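Local coordinates for putative uncharacterized protein Ta1305 (Thermoplasma acidophilum, PDB 4RKS), which phosphorylates (R)-mevalonate to (R)-3-phosphomevalonate with ATP, a step of the alternative mevalonate pathway found in extreme acidophiles of the Thermoplasmatales, at residues V36-I41 / H51-I56; S164-L169 / A179-I184; H232-Y237 / K244-L249; A197-Y202 / G296-V301; G63-E68 / F120-G125. All blocks are in the same frame, centred on the assembly; numbering follows the deposited sequence.

Contact 1. Residues V36-I41 / H51-I56. With MEV ((R)-mevalonate), chain C.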
# COMPACT_ATOMS: atom_id res chain seq x y z
N VAL A 36 -9.85 -2.76 2.81
CA VAL A 36 -10.39 -2.53 4.16
C VAL A 36 -9.36 -1.63 4.82
O VAL A 36 -8.19 -2.02 4.97
CB VAL A 36 -10.62 -3.83 4.96
CG1 VAL A 36 -11.07 -3.53 6.41
CG2 VAL A 36 -11.68 -4.70 4.26
N LEU A 37 -9.78 -0.42 5.16
CA LEU A 37 -8.86 0.68 5.37
C LEU A 37 -8.30 0.70 6.77
O LEU A 37 -9.05 0.61 7.74
CB LEU A 37 -9.56 2.00 5.05
CG LEU A 37 -10.03 2.11 3.60
CD1 LEU A 37 -10.87 3.38 3.38
CD2 LEU A 37 -8.82 2.08 2.69
N LEU A 38 -6.98 0.85 6.88
CA LEU A 38 -6.33 0.86 8.19
C LEU A 38 -6.33 2.23 8.87
O LEU A 38 -5.96 3.24 8.27
CB LEU A 38 -4.89 0.36 8.08
CG LEU A 38 -4.13 0.38 9.40
CD1 LEU A 38 -4.72 -0.67 10.34
CD2 LEU A 38 -2.65 0.13 9.15
N GLY A 39 -6.74 2.25 10.14
CA GLY A 39 -6.57 3.42 10.97
C GLY A 39 -6.16 2.99 12.35
O GLY A 39 -6.93 2.31 13.05
N GLY A 40 -4.96 3.38 12.76
CA GLY A 40 -4.48 3.08 14.10
C GLY A 40 -3.27 2.17 14.09
O GLY A 40 -3.27 1.11 13.47
N ILE A 41 -2.24 2.59 14.82
CA ILE A 41 -0.99 1.86 14.92
C ILE A 41 -0.67 1.63 16.42
O ILE A 41 -0.81 2.55 17.23
CB ILE A 41 0.14 2.64 14.17
CG1 ILE A 41 0.60 1.88 12.94
CG2 ILE A 41 1.30 2.99 15.07
CD1 ILE A 41 -0.49 1.64 11.95
N HIS A 51 -5.70 -2.99 13.98
CA HIS A 51 -6.80 -3.86 13.60
C HIS A 51 -6.61 -4.45 12.20
O HIS A 51 -5.67 -4.09 11.49
CB HIS A 51 -8.13 -3.10 13.67
CG HIS A 51 -8.30 -2.03 12.63
ND1 HIS A 51 -8.62 -2.31 11.32
CD2 HIS A 51 -8.22 -0.68 12.71
CE1 HIS A 51 -8.73 -1.18 10.64
NE2 HIS A 51 -8.49 -0.18 11.46
N THR A 52 -7.49 -5.37 11.83
CA THR A 52 -7.39 -6.07 10.54
C THR A 52 -7.68 -5.15 9.34
O THR A 52 -8.59 -4.34 9.40
CB THR A 52 -8.34 -7.28 10.51
OG1 THR A 52 -7.93 -8.23 11.50
CG2 THR A 52 -8.36 -7.95 9.14
N SER A 53 -6.89 -5.27 8.28
CA SER A 53 -7.10 -4.47 7.07
C SER A 53 -6.89 -5.34 5.84
O SER A 53 -6.49 -6.49 5.96
CB SER A 53 -6.15 -3.27 7.04
OG SER A 53 -4.80 -3.67 7.19
N ALA A 54 -7.19 -4.79 4.67
CA ALA A 54 -6.97 -5.49 3.41
C ALA A 54 -6.52 -4.52 2.31
O ALA A 54 -6.78 -3.32 2.39
CB ALA A 54 -8.26 -6.24 2.97
N GLY A 55 -5.84 -5.02 1.29
CA GLY A 55 -5.38 -4.14 0.25
C GLY A 55 -5.00 -4.82 -1.05
O GLY A 55 -4.94 -6.05 -1.13
N ILE A 56 -4.72 -4.01 -2.06
CA ILE A 56 -4.22 -4.49 -3.36
C ILE A 56 -2.94 -3.77 -3.73
O ILE A 56 -2.77 -2.60 -3.37
CB ILE A 56 -5.22 -4.22 -4.51
CG1 ILE A 56 -5.77 -2.79 -4.37
CG2 ILE A 56 -6.32 -5.24 -4.55
CD1 ILE A 56 -6.70 -2.37 -5.50
C8 MEV C . -2.45 2.86 5.57
O8 MEV C . -1.37 2.87 6.48
C2 MEV C . -3.28 4.10 5.81
C3 MEV C . -4.29 4.49 4.74
O7 MEV C . -3.73 4.49 3.45
C4 MEV C . -5.48 3.55 4.75
C5 MEV C . -5.25 2.27 3.96
O3 MEV C . -4.76 2.29 2.79
O4 MEV C . -5.54 1.17 4.49
C6 MEV C . -4.75 5.89 5.07
O HOH W 1 -10.23 1.86 10.09
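The imidazole ring of His51 packs against the loop 36-41. Leu38 CD1 sits over one face, offset toward the rim and 4.1 Å from the ring centroid in a CH-pi contact, while Leu37 O lies in plane at the edge beside CE1. This is a substrate-binding loop of a GHMP-family kinase, laid across the start of strand 53-59. His51 uses both ring nitrogens: ND1 donates to Thr52 O at 2.8 Å, and NE2 accepts from Gly39 N at 3.3 Å. That second bond is nearly straight at the hydrogen, yet its donor stands 35° out of the ring plane. A water bridges Leu37 O and His51 NE2. Leu38 carries CG anti to its own N (chi1 178°), and from there CD1 slides past the histidine while CB rests on Ser53 CB. At the start of segment 36-41, Val36 and Ala54 form an antiparallel hydrogen-bonded pair, with Ala54 N on a lone pair of Val36 O and the two CB atoms 3.9 Å apart. Helix 220-238 backs His51 through Tyr220 and Ala227. Held at Val36 and Gly39, the loop presents Leu38 N to the substrate, donating a nearly linear 2.8 Å bond to O4 of (R)-mevalonate.

Contact 2. Residues S164-L169 / A179-I184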
# COMPACT_ATOMS: atom_id res chain seq x y z
N SER A 164 2.40 -4.94 -0.36
CA SER A 164 3.28 -4.86 -1.49
C SER A 164 4.24 -6.06 -1.53
O SER A 164 4.68 -6.46 -2.60
CB SER A 164 4.06 -3.55 -1.46
OG SER A 164 4.97 -3.48 -2.54
N LEU A 165 4.55 -6.64 -0.37
CA LEU A 165 5.45 -7.79 -0.35
C LEU A 165 4.83 -8.99 -1.07
O LEU A 165 5.48 -9.63 -1.89
CB LEU A 165 5.82 -8.16 1.10
CG LEU A 165 6.84 -9.30 1.27
CD1 LEU A 165 8.14 -8.97 0.57
CD2 LEU A 165 7.08 -9.62 2.75
N PHE A 166 3.56 -9.27 -0.80
CA PHE A 166 2.94 -10.48 -1.32
C PHE A 166 2.17 -10.26 -2.63
O PHE A 166 2.08 -11.16 -3.47
CB PHE A 166 2.04 -11.09 -0.26
CG PHE A 166 2.80 -11.70 0.88
CD1 PHE A 166 3.34 -12.97 0.76
CD2 PHE A 166 2.99 -10.99 2.05
CE1 PHE A 166 4.06 -13.53 1.80
CE2 PHE A 166 3.71 -11.56 3.11
CZ PHE A 166 4.24 -12.83 2.98
N GLY A 167 1.65 -9.07 -2.80
CA GLY A 167 1.03 -8.72 -4.07
C GLY A 167 -0.43 -9.10 -4.16
O GLY A 167 -0.99 -9.68 -3.24
N GLY A 168 -1.05 -8.79 -5.30
CA GLY A 168 -2.46 -9.09 -5.47
C GLY A 168 -3.36 -8.51 -4.39
O GLY A 168 -3.12 -7.41 -3.87
N LEU A 169 -4.42 -9.25 -4.06
CA LEU A 169 -5.29 -8.86 -2.96
C LEU A 169 -4.85 -9.60 -1.71
O LEU A 169 -4.70 -10.81 -1.74
CB LEU A 169 -6.75 -9.21 -3.27
CG LEU A 169 -7.77 -9.05 -2.14
CD1 LEU A 169 -7.89 -7.59 -1.73
CD2 LEU A 169 -9.14 -9.63 -2.58
N ALA A 179 0.48 -9.47 13.81
CA ALA A 179 -0.15 -9.24 12.51
C ALA A 179 0.38 -10.24 11.49
O ALA A 179 1.57 -10.62 11.51
CB ALA A 179 0.06 -7.81 12.04
N TYR A 180 -0.50 -10.66 10.59
CA TYR A 180 -0.15 -11.66 9.61
C TYR A 180 -0.85 -11.43 8.26
O TYR A 180 -2.08 -11.35 8.19
CB TYR A 180 -0.48 -13.06 10.16
CG TYR A 180 -0.04 -14.19 9.25
CD1 TYR A 180 -0.89 -14.67 8.26
CD2 TYR A 180 1.22 -14.76 9.38
CE1 TYR A 180 -0.49 -15.70 7.41
CE2 TYR A 180 1.63 -15.80 8.54
CZ TYR A 180 0.77 -16.26 7.56
OH TYR A 180 1.17 -17.28 6.73
N THR A 181 -0.07 -11.31 7.18
CA THR A 181 -0.62 -11.00 5.85
C THR A 181 -0.79 -12.27 5.02
O THR A 181 0.13 -13.07 4.88
CB THR A 181 0.27 -10.00 5.08
OG1 THR A 181 0.29 -8.74 5.77
CG2 THR A 181 -0.26 -9.79 3.65
N GLU A 182 -1.98 -12.43 4.46
CA GLU A 182 -2.34 -13.61 3.69
C GLU A 182 -2.74 -13.21 2.26
O GLU A 182 -3.49 -12.25 2.08
CB GLU A 182 -3.49 -14.36 4.39
CG GLU A 182 -4.22 -15.39 3.53
CD GLU A 182 -5.43 -16.03 4.22
OE1 GLU A 182 -5.96 -15.48 5.22
OE2 GLU A 182 -5.86 -17.10 3.74
N LYS A 183 -2.25 -13.95 1.26
CA LYS A 183 -2.65 -13.73 -0.13
C LYS A 183 -4.02 -14.34 -0.37
O LYS A 183 -4.21 -15.53 -0.13
CB LYS A 183 -1.63 -14.33 -1.09
CG LYS A 183 -0.31 -13.62 -1.09
CD LYS A 183 0.85 -14.59 -1.28
CE LYS A 183 0.88 -15.15 -2.68
NZ LYS A 183 2.13 -15.92 -2.93
N ILE A 184 -4.95 -13.54 -0.89
CA ILE A 184 -6.34 -13.96 -1.03
C ILE A 184 -6.73 -14.22 -2.48
O ILE A 184 -7.44 -15.18 -2.78
CB ILE A 184 -7.29 -12.89 -0.41
CG1 ILE A 184 -6.97 -12.70 1.07
CG2 ILE A 184 -8.71 -13.29 -0.57
CD1 ILE A 184 -7.17 -13.95 1.92
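Phe166, in the last turn of helix 161-166, turns its side chain onto strand 179-184 and meets two residues there. Phe166 CB touches Lys183 CG at 3.6 Å, and its CD1 reaches Lys183 CD at the same separation; the two side chains cross at about a right angle. Phe166 CD2, the other ortho carbon, lies 3.8 Å from Thr181 CG2, which meets the ring obliquely. Leu165 CG and Thr181 O lie over opposite faces of the ring near its rim, and His148 stacks on it from outside the two segments. The hydroxyl of Thr181 is engaged elsewhere, with Thr172 and Glu151. Gly167 then breaks the helix with a positive phi of 87°, a conformation in which a CB would jam against Phe166 O. Gly168 also has positive phi. In the N-terminal domain of this GHMP-family kinase, the two glycines carry the chain from helix 161-166 straight into the hairpin of antiparallel strands 169-174 and 179-185. Leu169 opens the first strand of that hairpin: Leu169 O accepts from Ile184 N at 2.9 Å, the donor tilted 16° from the carbonyl plane, and the Leu169 backbone also bonds to that of Leu185. Its side chain has CG anti to the backbone N (chi1 171°) and brings Leu169 CD2 to 4.2 Å from Ile184 CG2, the two side chains crossing at a slant.

Contact 3. Residues H232-Y237 / K244-L249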
# COMPACT_ATOMS: atom_id res chain seq x y z
N HIS A 232 -13.34 -10.84 6.50
CA HIS A 232 -13.93 -12.18 6.36
C HIS A 232 -14.88 -12.22 5.16
O HIS A 232 -14.91 -13.19 4.42
CB HIS A 232 -14.66 -12.61 7.64
CG HIS A 232 -13.76 -13.25 8.66
ND1 HIS A 232 -13.56 -12.73 9.92
CD2 HIS A 232 -12.99 -14.36 8.59
CE1 HIS A 232 -12.72 -13.50 10.59
NE2 HIS A 232 -12.36 -14.50 9.80
N MET A 233 -15.65 -11.14 4.96
CA MET A 233 -16.54 -11.08 3.82
C MET A 233 -15.75 -11.09 2.52
O MET A 233 -16.19 -11.69 1.54
CB MET A 233 -17.44 -9.85 3.91
CG MET A 233 -18.40 -9.91 5.10
SD MET A 233 -19.39 -8.42 5.31
CE MET A 233 -20.30 -8.40 3.77
N ILE A 234 -14.58 -10.48 2.51
CA ILE A 234 -13.74 -10.49 1.31
C ILE A 234 -13.17 -11.88 1.05
O ILE A 234 -13.19 -12.35 -0.09
CB ILE A 234 -12.62 -9.45 1.42
CG1 ILE A 234 -13.23 -8.04 1.29
CG2 ILE A 234 -11.54 -9.66 0.34
CD1 ILE A 234 -12.29 -6.94 1.61
N LYS A 235 -12.71 -12.57 2.10
CA LYS A 235 -12.18 -13.92 1.95
C LYS A 235 -13.25 -14.86 1.37
O LYS A 235 -12.94 -15.73 0.57
CB LYS A 235 -11.65 -14.47 3.28
CG LYS A 235 -10.74 -15.71 3.12
CD LYS A 235 -9.93 -16.04 4.39
CE LYS A 235 -9.13 -17.33 4.21
NZ LYS A 235 -8.18 -17.59 5.33
N GLU A 236 -14.50 -14.64 1.76
CA GLU A 236 -15.63 -15.39 1.21
C GLU A 236 -15.93 -15.08 -0.25
O GLU A 236 -16.16 -15.98 -1.06
CB GLU A 236 -16.88 -15.12 2.05
CG GLU A 236 -16.79 -15.59 3.49
CD GLU A 236 -16.71 -17.11 3.61
OE1 GLU A 236 -17.47 -17.81 2.90
OE2 GLU A 236 -15.88 -17.59 4.41
N TYR A 237 -15.98 -13.79 -0.59
CA TYR A 237 -16.17 -13.41 -1.99
C TYR A 237 -15.11 -14.04 -2.89
O TYR A 237 -15.37 -14.39 -4.04
CB TYR A 237 -16.12 -11.88 -2.14
CG TYR A 237 -17.36 -11.16 -1.68
CD1 TYR A 237 -18.63 -11.62 -2.03
CD2 TYR A 237 -17.27 -10.00 -0.92
CE1 TYR A 237 -19.78 -10.94 -1.62
CE2 TYR A 237 -18.42 -9.32 -0.49
CZ TYR A 237 -19.66 -9.79 -0.85
OH TYR A 237 -20.79 -9.12 -0.44
N LYS A 244 -16.70 -7.87 -8.13
CA LYS A 244 -17.62 -6.76 -7.89
C LYS A 244 -18.02 -6.66 -6.42
O LYS A 244 -18.11 -5.56 -5.88
CB LYS A 244 -18.86 -6.89 -8.78
CG LYS A 244 -18.60 -6.49 -10.23
CD LYS A 244 -19.92 -6.44 -11.01
CE LYS A 244 -19.71 -5.98 -12.43
NZ LYS A 244 -18.94 -6.99 -13.21
N GLY A 245 -18.24 -7.79 -5.77
CA GLY A 245 -18.62 -7.78 -4.37
C GLY A 245 -17.51 -7.20 -3.51
O GLY A 245 -17.75 -6.41 -2.59
N ILE A 246 -16.28 -7.58 -3.82
CA ILE A 246 -15.14 -7.09 -3.07
C ILE A 246 -15.04 -5.57 -3.20
O ILE A 246 -14.85 -4.88 -2.20
CB ILE A 246 -13.84 -7.80 -3.54
CG1 ILE A 246 -13.83 -9.25 -3.03
CG2 ILE A 246 -12.59 -7.10 -3.03
CD1 ILE A 246 -12.83 -10.16 -3.77
N PHE A 247 -15.21 -5.04 -4.41
CA PHE A 247 -15.05 -3.60 -4.60
C PHE A 247 -16.25 -2.82 -4.08
O PHE A 247 -16.08 -1.76 -3.48
CB PHE A 247 -14.79 -3.26 -6.06
CG PHE A 247 -13.36 -3.46 -6.50
CD1 PHE A 247 -12.33 -2.74 -5.91
CD2 PHE A 247 -13.04 -4.36 -7.52
CE1 PHE A 247 -11.02 -2.92 -6.31
CE2 PHE A 247 -11.71 -4.54 -7.93
CZ PHE A 247 -10.71 -3.81 -7.32
N ASP A 248 -17.46 -3.35 -4.28
CA ASP A 248 -18.65 -2.80 -3.63
C ASP A 248 -18.44 -2.63 -2.13
O ASP A 248 -18.79 -1.60 -1.55
CB ASP A 248 -19.87 -3.69 -3.84
CG ASP A 248 -20.41 -3.65 -5.25
OD1 ASP A 248 -19.99 -2.79 -6.05
OD2 ASP A 248 -21.26 -4.51 -5.56
N LEU A 249 -17.88 -3.65 -1.48
CA LEU A 249 -17.63 -3.60 -0.05
C LEU A 249 -16.53 -2.58 0.30
O LEU A 249 -16.65 -1.88 1.31
CB LEU A 249 -17.25 -4.99 0.47
CG LEU A 249 -17.03 -5.23 1.97
CD1 LEU A 249 -17.25 -6.68 2.31
CD2 LEU A 249 -15.60 -4.87 2.36
O HOH W 2 -20.07 -6.38 -1.60
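Apolar packing between Tyr237, Ile234 and Met233 on one helix and Ile246 and Leu249 on the next joins the arms of an antiparallel helical hairpin, made of helices 220-238 and 243-262 in the C-terminal domain. The axes of the two short segments approach to 9.2 Å, with their directions 162° apart. Ile246 CG1 is shared by two residues, lying 3.6 Å from Tyr237 CB and 4.1 Å from Ile234 CG2. Leu249, whose CG is anti to its backbone N (chi1 -176°), spreads its two methyls across the other helix: CD1 comes within 3.6 Å of Met233 CB and also meets the bent end of that methionine at CE, while CD2 rests against Ile234 CD1. The same CD1 lies at the edge of the Tyr237 ring. Toward the N-terminal domain, Ile234 and Ile246 both touch Leu169 of strand 169-174. The aromatic contribution is a CH-pi contact, in which Gly245 CA stands 4.1 Å from the centroid of the Tyr237 ring, almost on the ring normal. A polar element appears at the outer end, where a water lies 3.1 Å from Tyr237 OH and also near Gly245 O, although the latter spacing is too short to be trusted. Since no direct hydrogen bond crosses between the segments, their fit depends on shape, as at Gly245, where a CB would fall 3.0 Å from Tyr237 CE1 and clash.

Contact 4. Residues A197-Y202 / G296-V301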
# COMPACT_ATOMS: atom_id res chain seq x y z
N ALA A 197 -7.67 6.10 -11.58
CA ALA A 197 -7.36 6.96 -10.45
C ALA A 197 -7.52 8.44 -10.82
O ALA A 197 -6.95 8.92 -11.80
CB ALA A 197 -5.94 6.68 -9.95
N PHE A 198 -8.31 9.14 -10.02
CA PHE A 198 -8.48 10.57 -10.19
C PHE A 198 -7.73 11.30 -9.10
O PHE A 198 -8.13 11.26 -7.93
CB PHE A 198 -9.96 10.95 -10.17
CG PHE A 198 -10.75 10.36 -11.31
CD1 PHE A 198 -11.25 9.07 -11.23
CD2 PHE A 198 -10.98 11.09 -12.46
CE1 PHE A 198 -11.98 8.53 -12.27
CE2 PHE A 198 -11.70 10.55 -13.51
CZ PHE A 198 -12.20 9.27 -13.42
N ALA A 199 -6.63 11.96 -9.48
CA ALA A 199 -5.76 12.65 -8.54
C ALA A 199 -6.09 14.15 -8.42
O ALA A 199 -5.98 14.89 -9.39
CB ALA A 199 -4.30 12.46 -8.95
N PHE A 200 -6.49 14.60 -7.23
CA PHE A 200 -6.83 16.00 -7.00
C PHE A 200 -5.67 16.72 -6.30
O PHE A 200 -4.85 16.09 -5.65
CB PHE A 200 -8.11 16.12 -6.17
CG PHE A 200 -9.32 15.54 -6.84
CD1 PHE A 200 -9.55 14.17 -6.83
CD2 PHE A 200 -10.24 16.36 -7.48
CE1 PHE A 200 -10.67 13.64 -7.45
CE2 PHE A 200 -11.36 15.84 -8.09
CZ PHE A 200 -11.57 14.47 -8.08
N ASP A 201 -5.60 18.05 -6.42
CA ASP A 201 -4.41 18.75 -5.94
C ASP A 201 -4.48 19.26 -4.50
O ASP A 201 -3.54 19.91 -4.03
CB ASP A 201 -4.07 19.92 -6.87
CG ASP A 201 -5.23 20.88 -7.06
OD1 ASP A 201 -5.31 21.50 -8.14
OD2 ASP A 201 -6.07 21.02 -6.14
N TYR A 202 -5.58 18.98 -3.80
CA TYR A 202 -5.69 19.33 -2.38
C TYR A 202 -4.53 18.77 -1.57
O TYR A 202 -4.13 17.62 -1.75
CB TYR A 202 -6.99 18.81 -1.78
CG TYR A 202 -8.24 19.29 -2.47
CD1 TYR A 202 -8.77 20.55 -2.21
CD2 TYR A 202 -8.90 18.48 -3.38
CE1 TYR A 202 -9.92 20.98 -2.83
CE2 TYR A 202 -10.05 18.91 -4.01
CZ TYR A 202 -10.56 20.16 -3.73
OH TYR A 202 -11.71 20.57 -4.36
N GLY A 296 -4.89 9.91 0.82
CA GLY A 296 -4.51 11.03 -0.02
C GLY A 296 -5.68 11.61 -0.78
O GLY A 296 -6.82 11.16 -0.65
N SER A 297 -5.40 12.62 -1.59
CA SER A 297 -6.46 13.31 -2.32
C SER A 297 -6.76 12.61 -3.64
O SER A 297 -6.83 13.25 -4.69
CB SER A 297 -6.07 14.77 -2.57
OG SER A 297 -5.77 15.40 -1.34
N ASN A 298 -6.95 11.30 -3.58
CA ASN A 298 -7.24 10.54 -4.78
C ASN A 298 -8.57 9.80 -4.66
O ASN A 298 -8.98 9.40 -3.57
CB ASN A 298 -6.10 9.56 -5.07
CG ASN A 298 -4.75 10.23 -5.06
OD1 ASN A 298 -4.43 10.99 -5.97
ND2 ASN A 298 -3.94 9.95 -4.04
N VAL A 299 -9.25 9.66 -5.80
CA VAL A 299 -10.43 8.81 -5.88
C VAL A 299 -10.15 7.69 -6.86
O VAL A 299 -9.92 7.93 -8.05
CB VAL A 299 -11.68 9.59 -6.32
CG1 VAL A 299 -12.86 8.64 -6.49
CG2 VAL A 299 -12.00 10.68 -5.33
N TYR A 300 -10.16 6.47 -6.34
CA TYR A 300 -9.83 5.27 -7.11
C TYR A 300 -11.10 4.57 -7.56
O TYR A 300 -11.89 4.14 -6.73
CB TYR A 300 -8.99 4.30 -6.27
CG TYR A 300 -7.68 4.85 -5.79
CD1 TYR A 300 -6.59 4.95 -6.64
CD2 TYR A 300 -7.52 5.25 -4.46
CE1 TYR A 300 -5.37 5.43 -6.20
CE2 TYR A 300 -6.31 5.73 -4.01
CZ TYR A 300 -5.24 5.82 -4.88
OH TYR A 300 -4.04 6.30 -4.44
N VAL A 301 -11.31 4.46 -8.87
CA VAL A 301 -12.55 3.89 -9.37
C VAL A 301 -12.34 2.57 -10.09
O VAL A 301 -11.75 2.51 -11.18
CB VAL A 301 -13.27 4.89 -10.31
CG1 VAL A 301 -14.64 4.37 -10.66
CG2 VAL A 301 -13.39 6.23 -9.63
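An antiparallel strand pair, 193-199 against 298-304, leads toward what is probably the nucleotide side of the active site, and Phe198 and Val299 form a hydrogen-bonded pair within it. Phe198 N donates to Val299 O at 2.8 Å and Val299 N returns the bond. Both side chains point to the face covered by helix 271-283. Phe198 CE1 meets Val301 CG2 at 3.8 Å, and Phe200 CE1 meets Val299 CG2 at 3.9 Å. Each phenylalanine ring also has a carbonyl oxygen in plane at its edge, Val299 O for Phe198 and Ser297 O for Phe200. The opposite face carries Ala197 CB against Tyr300 CD1, and Ala199 CB 3.3 Å from Asn298 OD1. Just before strand 298-304, Ser297 is the centre of an inverse gamma turn, following the mevalonate-lining residues Thr294 and Gly295 and near the ATP-binding Arg204. Ser297 O takes Phe200 N at 2.9 Å, almost along the C=O axis. With OG anti to its own carbonyl carbon (chi1 -56°), the serine donates to Tyr202 O at 2.8 Å from well above that carbonyl's plane. An alanine here removes this donor, which would probably leave Tyr202 O without its mate and the segment after Phe200 less firmly tied to the turn. The phenol of Tyr202 is fixed separately, its OH bonded to Asn272 N at the start of helix 271-283.

Contact 5. Residues G63-E68 / F120-G125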
# COMPACT_ATOMS: atom_id res chain seq x y z
N GLY A 63 3.69 -1.49 -15.95
CA GLY A 63 4.44 -1.80 -14.75
C GLY A 63 5.42 -0.70 -14.37
O GLY A 63 6.33 -0.92 -13.57
N SER A 64 5.22 0.49 -14.93
CA SER A 64 6.14 1.60 -14.73
C SER A 64 5.98 2.34 -13.40
O SER A 64 6.90 3.02 -12.97
CB SER A 64 6.02 2.61 -15.89
OG SER A 64 5.09 3.65 -15.60
N ILE A 65 4.80 2.26 -12.78
CA ILE A 65 4.61 2.82 -11.44
C ILE A 65 5.19 1.82 -10.43
O ILE A 65 4.68 0.70 -10.28
CB ILE A 65 3.13 3.11 -11.13
CG1 ILE A 65 2.53 4.06 -12.18
CG2 ILE A 65 2.99 3.75 -9.75
CD1 ILE A 65 1.14 4.50 -11.84
N ARG A 66 6.25 2.23 -9.75
CA ARG A 66 7.05 1.28 -8.98
C ARG A 66 8.07 1.96 -8.08
O ARG A 66 8.37 3.15 -8.27
CB ARG A 66 7.79 0.34 -9.91
CG ARG A 66 8.92 1.04 -10.65
CD ARG A 66 9.25 0.29 -11.93
NE ARG A 66 10.50 0.72 -12.54
CZ ARG A 66 10.62 1.77 -13.35
NH1 ARG A 66 9.57 2.53 -13.64
NH2 ARG A 66 11.81 2.07 -13.87
N SER A 67 8.62 1.20 -7.13
CA SER A 67 9.79 1.62 -6.37
C SER A 67 10.98 0.68 -6.62
O SER A 67 10.86 -0.54 -6.46
CB SER A 67 9.47 1.68 -4.88
OG SER A 67 10.54 2.26 -4.16
N GLU A 68 12.12 1.24 -7.01
CA GLU A 68 13.35 0.45 -7.23
C GLU A 68 14.41 0.72 -6.16
O GLU A 68 14.71 1.87 -5.81
CB GLU A 68 13.95 0.73 -8.60
CG GLU A 68 13.03 0.38 -9.77
CD GLU A 68 13.73 0.55 -11.11
OE1 GLU A 68 14.81 1.20 -11.15
OE2 GLU A 68 13.20 0.04 -12.11
N PHE A 120 9.07 5.84 -9.02
CA PHE A 120 8.56 6.29 -10.32
C PHE A 120 7.04 6.31 -10.31
O PHE A 120 6.43 5.28 -10.08
CB PHE A 120 9.06 5.38 -11.44
CG PHE A 120 10.55 5.23 -11.47
CD1 PHE A 120 11.19 4.33 -10.63
CD2 PHE A 120 11.32 5.98 -12.35
CE1 PHE A 120 12.57 4.19 -10.65
CE2 PHE A 120 12.69 5.84 -12.38
CZ PHE A 120 13.32 4.94 -11.52
N GLY A 121 6.44 7.47 -10.56
CA GLY A 121 4.99 7.54 -10.65
C GLY A 121 4.37 7.50 -9.27
O GLY A 121 3.16 7.33 -9.13
N ILE A 122 5.22 7.63 -8.26
CA ILE A 122 4.82 7.91 -6.88
C ILE A 122 5.84 8.88 -6.27
O ILE A 122 6.95 9.02 -6.79
CB ILE A 122 4.72 6.62 -6.03
CG1 ILE A 122 5.99 5.78 -6.15
CG2 ILE A 122 3.49 5.81 -6.41
CD1 ILE A 122 5.86 4.39 -5.54
N LEU A 123 5.46 9.55 -5.18
CA LEU A 123 6.32 10.59 -4.58
C LEU A 123 7.62 10.02 -4.00
O LEU A 123 7.64 8.94 -3.41
CB LEU A 123 5.55 11.34 -3.49
N SER A 124 8.72 10.75 -4.20
CA SER A 124 10.02 10.39 -3.64
C SER A 124 9.94 10.15 -2.13
O SER A 124 9.23 10.87 -1.42
CB SER A 124 11.04 11.50 -3.94
OG SER A 124 12.29 11.24 -3.33
N GLY A 125 10.64 9.13 -1.63
CA GLY A 125 10.67 8.85 -0.20
C GLY A 125 10.22 7.45 0.20
O GLY A 125 10.10 6.56 -0.64
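Arg66 leaves the backbone with CG between its N and carbonyl carbon (chi1 71°) and then runs extended, so that CB, CG and CD lead the chain out beside Phe120. Arg66 CG comes 4.0 Å from Phe120 CD1. Arg66 NE donates to Glu68 OE2 at 2.8 Å in a salt bridge. Arg66 CZ stands over the face of Phe120 at 4.0 Å from the ring centroid, the two planes only 12° apart: a stacked cation-pi pair. NH2 lies over the middle of the ring and gives OE2 a second bond from the same face of the carboxylate, while Arg66 NH1 covers Phe120 CG and donates to Ser64 O at 2.8 Å. Three bonds, all lying close to the guanidinium plane, fix its rotation over the ring. Putting a leucine here removes every one of them, and would probably leave Glu68 without its counter-charge and one face of Phe120 uncovered. Underneath, Arg66 and Phe120 form an antiparallel hydrogen-bonded pair, and Ile65 CG2 meets Ile122 CG2. Strand 66-73, which also pairs with strand 24-34, thus holds the end of strand 113-120 just where the chain enters the GHMP phosphate-binding loop, whose Ser124 and Gly125 bind ATP ahead of helix 128-141.

Along the chain, contact 1 closes first, then contact 5 and contact 2, while contact 3 falls within the long excursion that contact 4 closes. Contacts 1, 2 and 5 belong to the N-terminal domain and contact 3 to the C-terminal one. Strand 53-59 of contact 1 pairs with strand 169-174, which begins in contact 2. Gly55 and Ile56 pack on Leu169 of contact 2, Val36 packs on Ile234 of contact 3, and Glu182 forms a salt bridge with Lys235. Centres of these three lie about 12 to 16 Å apart, joining the two domains, and contact 1 alone of them touches mevalonate. Contacts 5 and 4, about 17 Å apart between centres, lie probably toward the nucleotide side.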